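Local structure of Ent-copalyl diphosphate synthase (Streptomyces platensis, 5BP8) at residues Gln264-Asn269 / Thr310-Phe315; His354-Leu359 / Leu411-Phe416; Leu268-Ala273 / Ile507-Leu512. The protein is a largely helical bacterial protein of the class II terpene cyclase type, built in part on a domain related to squalene-hopene cyclases. All coordinates share one frame; numbering follows the deposited sequence.

Overall arrangement
The three contacts join five helices; within each pair the partners run in similar directions (48°, 27° and 4° apart), consistent with the inner ring of an alpha-alpha barrel. Interactions 1 and 3 have centres about 11 Å apart and share L268 and N269: helix 260-274 meets helix 307-319 with one flank and helix 504-518 with another. Interaction 2 continues from helix 307-319, whose A311 CB lies 3.5 Å from H354 O; its centre is about 12 Å from that of interaction 1. Interactions 2 and 3 do not touch, their nearest atoms being about 6 Å apart. The probable active-site region lies by interaction 1, where W266 reaches D308 and D309 of a DxDD sequence and meets H354 of interaction 2.

Interaction 1: Gln264-Asn269 / Thr310-Phe315; sequences QAWVLN and TAAVLF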
# COMPACT_ATOMS: atom_id res chain seq x y z
N GLN A 264 -5.23 8.95 -8.62
CA GLN A 264 -6.20 9.78 -9.37
C GLN A 264 -7.63 9.38 -9.00
O GLN A 264 -8.45 10.25 -8.68
CB GLN A 264 -5.99 9.69 -10.86
CG GLN A 264 -4.73 10.40 -11.31
CD GLN A 264 -4.41 10.27 -12.79
OE1 GLN A 264 -4.81 9.32 -13.47
NE2 GLN A 264 -3.59 11.19 -13.27
N ALA A 265 -7.92 8.08 -9.01
CA ALA A 265 -9.28 7.60 -8.71
C ALA A 265 -9.69 7.86 -7.26
O ALA A 265 -10.81 8.29 -6.98
CB ALA A 265 -9.39 6.13 -9.02
N TRP A 266 -8.77 7.57 -6.34
CA TRP A 266 -9.08 7.75 -4.92
C TRP A 266 -9.27 9.24 -4.58
O TRP A 266 -10.21 9.60 -3.86
CB TRP A 266 -8.03 7.08 -4.02
CG TRP A 266 -8.38 5.60 -3.57
CD1 TRP A 266 -8.70 5.20 -2.30
CD2 TRP A 266 -8.44 4.40 -4.40
NE1 TRP A 266 -8.93 3.84 -2.27
CE2 TRP A 266 -8.78 3.32 -3.53
CE3 TRP A 266 -8.26 4.14 -5.77
CZ2 TRP A 266 -8.92 1.97 -4.00
CZ3 TRP A 266 -8.36 2.77 -6.23
CH2 TRP A 266 -8.69 1.73 -5.35
N VAL A 267 -8.43 10.11 -5.13
CA VAL A 267 -8.59 11.54 -4.95
C VAL A 267 -9.93 12.00 -5.50
O VAL A 267 -10.69 12.70 -4.81
CB VAL A 267 -7.45 12.34 -5.59
CG1 VAL A 267 -7.79 13.83 -5.58
CG2 VAL A 267 -6.13 12.11 -4.84
N LEU A 268 -10.24 11.62 -6.74
CA LEU A 268 -11.52 12.00 -7.33
C LEU A 268 -12.72 11.46 -6.55
O LEU A 268 -13.71 12.19 -6.34
CB LEU A 268 -11.58 11.54 -8.78
CG LEU A 268 -10.71 12.34 -9.75
CD1 LEU A 268 -10.63 11.61 -11.07
CD2 LEU A 268 -11.29 13.74 -9.90
N ASN A 269 -12.66 10.21 -6.09
CA ASN A 269 -13.79 9.65 -5.32
C ASN A 269 -13.96 10.28 -3.95
O ASN A 269 -15.08 10.50 -3.49
CB ASN A 269 -13.72 8.12 -5.20
CG ASN A 269 -13.99 7.44 -6.54
OD1 ASN A 269 -14.77 7.93 -7.37
ND2 ASN A 269 -13.34 6.30 -6.76
N THR A 310 -9.87 -1.06 -10.95
CA THR A 310 -10.78 -0.94 -12.09
C THR A 310 -12.11 -0.33 -11.62
O THR A 310 -12.61 0.63 -12.23
CB THR A 310 -11.01 -2.30 -12.79
OG1 THR A 310 -9.77 -2.76 -13.34
CG2 THR A 310 -12.01 -2.18 -13.94
N ALA A 311 -12.66 -0.87 -10.53
CA ALA A 311 -13.94 -0.39 -9.98
C ALA A 311 -13.83 1.06 -9.52
O ALA A 311 -14.67 1.89 -9.84
CB ALA A 311 -14.40 -1.28 -8.85
N ALA A 312 -12.74 1.40 -8.82
CA ALA A 312 -12.55 2.77 -8.36
C ALA A 312 -12.46 3.75 -9.53
O ALA A 312 -12.95 4.88 -9.45
CB ALA A 312 -11.29 2.90 -7.51
N VAL A 313 -11.76 3.35 -10.58
CA VAL A 313 -11.55 4.19 -11.73
C VAL A 313 -12.86 4.38 -12.50
O VAL A 313 -13.18 5.51 -12.89
CB VAL A 313 -10.41 3.65 -12.62
CG1 VAL A 313 -10.45 4.30 -14.00
CG2 VAL A 313 -9.08 3.92 -11.96
N LEU A 314 -13.62 3.31 -12.68
CA LEU A 314 -14.94 3.40 -13.34
C LEU A 314 -15.87 4.32 -12.57
O LEU A 314 -16.54 5.16 -13.16
CB LEU A 314 -15.57 2.03 -13.49
CG LEU A 314 -14.95 1.13 -14.57
CD1 LEU A 314 -15.32 -0.33 -14.36
CD2 LEU A 314 -15.42 1.62 -15.95
N PHE A 315 -15.89 4.17 -11.25
CA PHE A 315 -16.70 5.00 -10.37
C PHE A 315 -16.26 6.45 -10.44
O PHE A 315 -17.08 7.36 -10.56
CB PHE A 315 -16.61 4.42 -8.93
CG PHE A 315 -17.52 5.05 -7.89
CD1 PHE A 315 -18.85 5.36 -8.16
CD2 PHE A 315 -17.05 5.25 -6.58
CE1 PHE A 315 -19.65 5.93 -7.17
CE2 PHE A 315 -17.85 5.79 -5.59
CZ PHE A 315 -19.16 6.13 -5.88
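N269 ND2 and A312 O make the hydrogen bond between the two segments. The amide donates at 3.1 Å, with an N-H...O angle of 159°; the acceptor lies near the plane of the N269 amide, while the donor is tilted somewhat from the plane of the A312 carbonyl. The other branch of the amide faces F315: N269 OD1 is 3.6 Å from F315 CD2, the amide and ring planes 37° apart. N269 is thus laid across the groove with one end on the backbone of helix 307-319 and the other beside an aromatic ring.

One turn earlier on helix 260-274, the contact is made by small groups. A265 CB points at the partner helix and packs 3.7 Å from V313 CG2 and 4.0 Å from A312 CB, which lets the two axes come within 8.6 Å. W266 starts out directed away, but its indole swings back until CZ3 is only 3.2 Å from A312 CB, a tight contact made obliquely to the ring.

What sets these groups lies one shell out. The first torsion of N269, -70°, puts CG anti to the carbonyl carbon, and OD1 has a weak hydrogen bond from Q319 NE2. W266 is hemmed in by rings: F262 meets it edge-to-face, the H354 ring meets it with the two planes nearly perpendicular, and NE1 is weakly bonded to Y404 OH. The indole also touches D308 and D309, part of the sequence D306-S307-D308-D309, which matches the DxDD motif of class II terpene cyclases; W266 therefore probably lines the active-site region. Around this pair, helix 282-291 backs Q264, L268 and V313, and helix 349-365 covers A311 and F315.

Interaction 2: His354-Leu359 / Leu411-Phe416; sequences HILEAL and LALAEF
L356 and F416 slide past each other in opposite directions, L356 CG coming within 3.9 Å of F416 CB. L356 carries much of the apolar part of the contact. Its CG stands anti to the backbone N (chi1 177°), and from there the two methyls part: CD1 stays by F416, while CD2 lies against the A412 backbone and 4.2 Å from L413 CD2. A412 CB, pointing at the partner helix, meets two side chains: E357 CG at 3.8 Å and, more loosely, L356 CD2. The small alanine lets the two backbones approach, A412 CA and E357 CA being 5.7 Å apart.

The segments run nearly alongside, 27° between their directions, with axes 8.9 Å apart. Both belong to the squalene-hopene cyclase C-terminal family region, and neighbouring helices running the same way fit the inner layer of an alpha-alpha barrel, with helix 370-386 packed behind L356, L359 and L413.

The ring of F416 lies against the backbone of helix 349-365. Its CE2 is 3.8 Å from E357 CA, and E357 O sits over one face. H361 and T364, further along that helix, also touch the F416 side chain.

Polar contact across the pair goes through water. E357, extended beyond CG, carries its carboxylate past A412 toward the backbone carbonyl of L411. One water donates both to E357 OE2, at 2.7 Å, and to L411 O, at 3.0 Å, giving this buried carboxylate a bridge to the opposite backbone.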
# COMPACT_ATOMS: atom_id res chain seq x y z
N HIS A 354 -15.93 -1.60 -3.48
CA HIS A 354 -15.69 -0.68 -4.57
C HIS A 354 -16.42 -1.13 -5.87
O HIS A 354 -16.91 -0.29 -6.64
CB HIS A 354 -14.17 -0.45 -4.75
CG HIS A 354 -13.56 0.25 -3.58
ND1 HIS A 354 -12.25 0.07 -3.18
CD2 HIS A 354 -14.10 1.12 -2.69
CE1 HIS A 354 -12.02 0.79 -2.10
NE2 HIS A 354 -13.12 1.43 -1.78
N ILE A 355 -16.53 -2.43 -6.06
CA ILE A 355 -17.29 -2.97 -7.17
C ILE A 355 -18.78 -2.68 -6.99
O ILE A 355 -19.45 -2.29 -7.95
CB ILE A 355 -17.01 -4.47 -7.37
CG1 ILE A 355 -15.57 -4.62 -7.85
CG2 ILE A 355 -17.91 -5.07 -8.46
CD1 ILE A 355 -15.02 -6.00 -7.74
N LEU A 356 -19.27 -2.79 -5.77
CA LEU A 356 -20.66 -2.41 -5.49
C LEU A 356 -20.92 -0.95 -5.86
O LEU A 356 -21.97 -0.63 -6.47
CB LEU A 356 -21.02 -2.70 -4.05
CG LEU A 356 -22.42 -2.30 -3.59
CD1 LEU A 356 -23.46 -2.98 -4.44
CD2 LEU A 356 -22.65 -2.64 -2.15
N GLU A 357 -19.98 -0.06 -5.54
CA GLU A 357 -20.12 1.34 -5.92
C GLU A 357 -20.10 1.53 -7.44
O GLU A 357 -20.94 2.27 -7.97
CB GLU A 357 -19.07 2.22 -5.27
CG GLU A 357 -19.13 2.20 -3.74
CD GLU A 357 -18.04 3.03 -3.10
OE1 GLU A 357 -16.88 2.99 -3.62
OE2 GLU A 357 -18.36 3.73 -2.11
N ALA A 358 -19.14 0.94 -8.13
CA ALA A 358 -19.05 1.15 -9.57
C ALA A 358 -20.35 0.67 -10.25
O ALA A 358 -20.93 1.39 -11.09
CB ALA A 358 -17.86 0.44 -10.15
N LEU A 359 -20.79 -0.53 -9.89
CA LEU A 359 -21.99 -1.12 -10.49
C LEU A 359 -23.25 -0.36 -10.09
O LEU A 359 -24.06 0.02 -10.96
CB LEU A 359 -22.11 -2.59 -10.13
CG LEU A 359 -20.98 -3.48 -10.64
CD1 LEU A 359 -21.27 -4.91 -10.27
CD2 LEU A 359 -20.74 -3.37 -12.13
N LEU A 411 -19.89 2.35 3.69
CA LEU A 411 -20.26 3.46 2.81
C LEU A 411 -20.81 2.97 1.48
O LEU A 411 -21.70 3.60 0.91
CB LEU A 411 -19.08 4.40 2.56
CG LEU A 411 -18.73 5.26 3.79
CD1 LEU A 411 -17.39 5.96 3.60
CD2 LEU A 411 -19.87 6.21 4.13
N ALA A 412 -20.28 1.85 0.98
CA ALA A 412 -20.79 1.22 -0.23
C ALA A 412 -22.21 0.69 0.04
O ALA A 412 -23.13 0.92 -0.76
CB ALA A 412 -19.88 0.09 -0.66
N LEU A 413 -22.37 -0.01 1.15
CA LEU A 413 -23.69 -0.55 1.54
C LEU A 413 -24.73 0.53 1.84
O LEU A 413 -25.93 0.33 1.59
CB LEU A 413 -23.56 -1.49 2.72
CG LEU A 413 -22.99 -2.87 2.43
CD1 LEU A 413 -22.55 -3.49 3.75
CD2 LEU A 413 -23.95 -3.79 1.69
N ALA A 414 -24.29 1.65 2.41
CA ALA A 414 -25.20 2.75 2.74
C ALA A 414 -25.83 3.34 1.47
O ALA A 414 -27.03 3.62 1.42
CB ALA A 414 -24.47 3.83 3.52
N GLU A 415 -25.02 3.51 0.44
CA GLU A 415 -25.48 4.13 -0.78
C GLU A 415 -26.14 3.13 -1.76
O GLU A 415 -27.06 3.53 -2.50
CB GLU A 415 -24.32 4.89 -1.46
CG GLU A 415 -24.73 5.80 -2.63
CD GLU A 415 -25.67 6.95 -2.24
OE1 GLU A 415 -25.75 7.34 -1.06
OE2 GLU A 415 -26.36 7.48 -3.17
N PHE A 416 -25.70 1.87 -1.78
CA PHE A 416 -26.13 0.93 -2.84
C PHE A 416 -26.63 -0.43 -2.37
O PHE A 416 -26.90 -1.29 -3.20
CB PHE A 416 -24.98 0.69 -3.81
CG PHE A 416 -24.53 1.93 -4.49
CD1 PHE A 416 -25.35 2.57 -5.41
CD2 PHE A 416 -23.31 2.50 -4.18
CE1 PHE A 416 -24.94 3.73 -6.03
CE2 PHE A 416 -22.91 3.66 -4.79
CZ PHE A 416 -23.72 4.28 -5.72
O HOH W 1 -20.85 4.76 -1.74

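Interaction 3: Leu268-Ala273 / Ile507-Leu512; sequences LNSLAA and IRAARL. With SO4 (sulfate ion), chain C.
S270 meets A509 and A510 where the two helices come closest, and its side chain is short enough to follow atom by atom. CB points at the other helix and rests 3.8 Å from A509 O and 3.9 Å from A509 CB. From there OG, anti to the carbonyl carbon (chi1 -72°), turns back along its own helix to hydrogen-bond W266 O, one turn earlier. At 4.1 Å from A510 N the hydroxyl is also in packing contact with the other helix.

L271 takes over beside it. Its CD1 is 4.1 Å from L512 CD2, the side chains crossing obliquely, and it also grazes A509 CB. With an alanine and a serine at the meeting point, the axes lie 8.6 Å apart and are nearly parallel, 4° between their directions.

R511 leaves the far flank of its helix as an extended chain and holds a sulfate, probably from the crystallisation liquor, at the edge of its guanidinium. NH2 donates to sulfate O2 at 2.8 Å and NH1 to O4 at 3.1 Å, a paired grip; the sulfate is also hydrogen-bonded to R8 NH2, and R511 NH2 also bonds L482 O.

Helix 7-20 packs over L268, L271, A509 and L512 together, helix 449-461 lies against A510 and A273, and helix 307-319 covers the flank of N269 and A272.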
# COMPACT_ATOMS: atom_id res chain seq x y z
N LEU A 268 -10.24 11.62 -6.74
CA LEU A 268 -11.52 12.00 -7.33
C LEU A 268 -12.72 11.46 -6.55
O LEU A 268 -13.71 12.19 -6.34
CB LEU A 268 -11.58 11.54 -8.78
CG LEU A 268 -10.71 12.34 -9.75
CD1 LEU A 268 -10.63 11.61 -11.07
CD2 LEU A 268 -11.29 13.74 -9.90
N ASN A 269 -12.66 10.21 -6.09
CA ASN A 269 -13.79 9.65 -5.32
C ASN A 269 -13.96 10.28 -3.95
O ASN A 269 -15.08 10.50 -3.49
CB ASN A 269 -13.72 8.12 -5.20
CG ASN A 269 -13.99 7.44 -6.54
OD1 ASN A 269 -14.77 7.93 -7.37
ND2 ASN A 269 -13.34 6.30 -6.76
N SER A 270 -12.85 10.63 -3.30
CA SER A 270 -12.93 11.35 -2.04
C SER A 270 -13.57 12.72 -2.24
O SER A 270 -14.46 13.11 -1.47
CB SER A 270 -11.53 11.49 -1.43
OG SER A 270 -11.10 10.24 -0.94
N LEU A 271 -13.14 13.45 -3.26
CA LEU A 271 -13.70 14.78 -3.54
C LEU A 271 -15.16 14.74 -3.93
O LEU A 271 -15.92 15.63 -3.55
CB LEU A 271 -12.89 15.50 -4.61
CG LEU A 271 -11.78 16.40 -4.07
CD1 LEU A 271 -11.14 15.87 -2.79
CD2 LEU A 271 -10.73 16.58 -5.14
N ALA A 272 -15.56 13.69 -4.66
CA ALA A 272 -16.99 13.51 -5.00
C ALA A 272 -17.84 13.28 -3.77
O ALA A 272 -18.98 13.72 -3.70
CB ALA A 272 -17.17 12.36 -5.97
N ALA A 273 -17.27 12.56 -2.80
CA ALA A 273 -17.95 12.26 -1.55
C ALA A 273 -18.01 13.46 -0.62
O ALA A 273 -18.88 13.51 0.26
CB ALA A 273 -17.25 11.11 -0.84
N ILE A 507 -4.32 10.20 1.40
CA ILE A 507 -4.71 10.52 2.76
C ILE A 507 -5.17 11.99 2.88
O ILE A 507 -6.18 12.26 3.53
CB ILE A 507 -3.56 10.20 3.74
CG1 ILE A 507 -3.26 8.70 3.74
CG2 ILE A 507 -3.91 10.65 5.16
CD1 ILE A 507 -1.93 8.35 4.42
N ARG A 508 -4.46 12.90 2.25
CA ARG A 508 -4.82 14.31 2.26
C ARG A 508 -6.23 14.50 1.69
O ARG A 508 -7.00 15.32 2.20
CB ARG A 508 -3.80 15.17 1.49
CG ARG A 508 -2.44 15.22 2.18
CD ARG A 508 -1.43 16.15 1.53
NE ARG A 508 -1.64 17.52 1.99
CZ ARG A 508 -0.71 18.48 2.03
NH1 ARG A 508 0.56 18.28 1.64
NH2 ARG A 508 -1.07 19.68 2.47
N ALA A 509 -6.57 13.72 0.66
CA ALA A 509 -7.90 13.83 0.05
C ALA A 509 -8.98 13.32 0.99
O ALA A 509 -10.06 13.89 1.09
CB ALA A 509 -7.95 13.13 -1.29
N ALA A 510 -8.67 12.24 1.71
CA ALA A 510 -9.57 11.72 2.70
C ALA A 510 -9.82 12.71 3.84
O ALA A 510 -10.96 12.86 4.32
CB ALA A 510 -9.05 10.39 3.24
N ARG A 511 -8.77 13.39 4.26
CA ARG A 511 -8.86 14.39 5.31
C ARG A 511 -9.76 15.55 4.85
O ARG A 511 -10.65 15.98 5.57
CB ARG A 511 -7.49 14.92 5.71
CG ARG A 511 -7.52 16.04 6.73
CD ARG A 511 -6.13 16.56 7.04
NE ARG A 511 -6.12 17.54 8.12
CZ ARG A 511 -6.22 18.87 7.98
NH1 ARG A 511 -6.34 19.44 6.79
NH2 ARG A 511 -6.18 19.63 9.06
N LEU A 512 -9.52 16.00 3.63
CA LEU A 512 -10.31 17.11 3.08
C LEU A 512 -11.81 16.77 3.04
O LEU A 512 -12.65 17.56 3.50
CB LEU A 512 -9.79 17.52 1.71
CG LEU A 512 -10.58 18.62 0.97
CD1 LEU A 512 -10.67 19.88 1.80
CD2 LEU A 512 -9.97 18.92 -0.38
S SO4 C . -6.77 23.27 8.11
O1 SO4 C . -8.05 23.95 8.44
O2 SO4 C . -6.38 22.44 9.26
O3 SO4 C . -5.70 24.26 7.84
O4 SO4 C . -6.96 22.44 6.89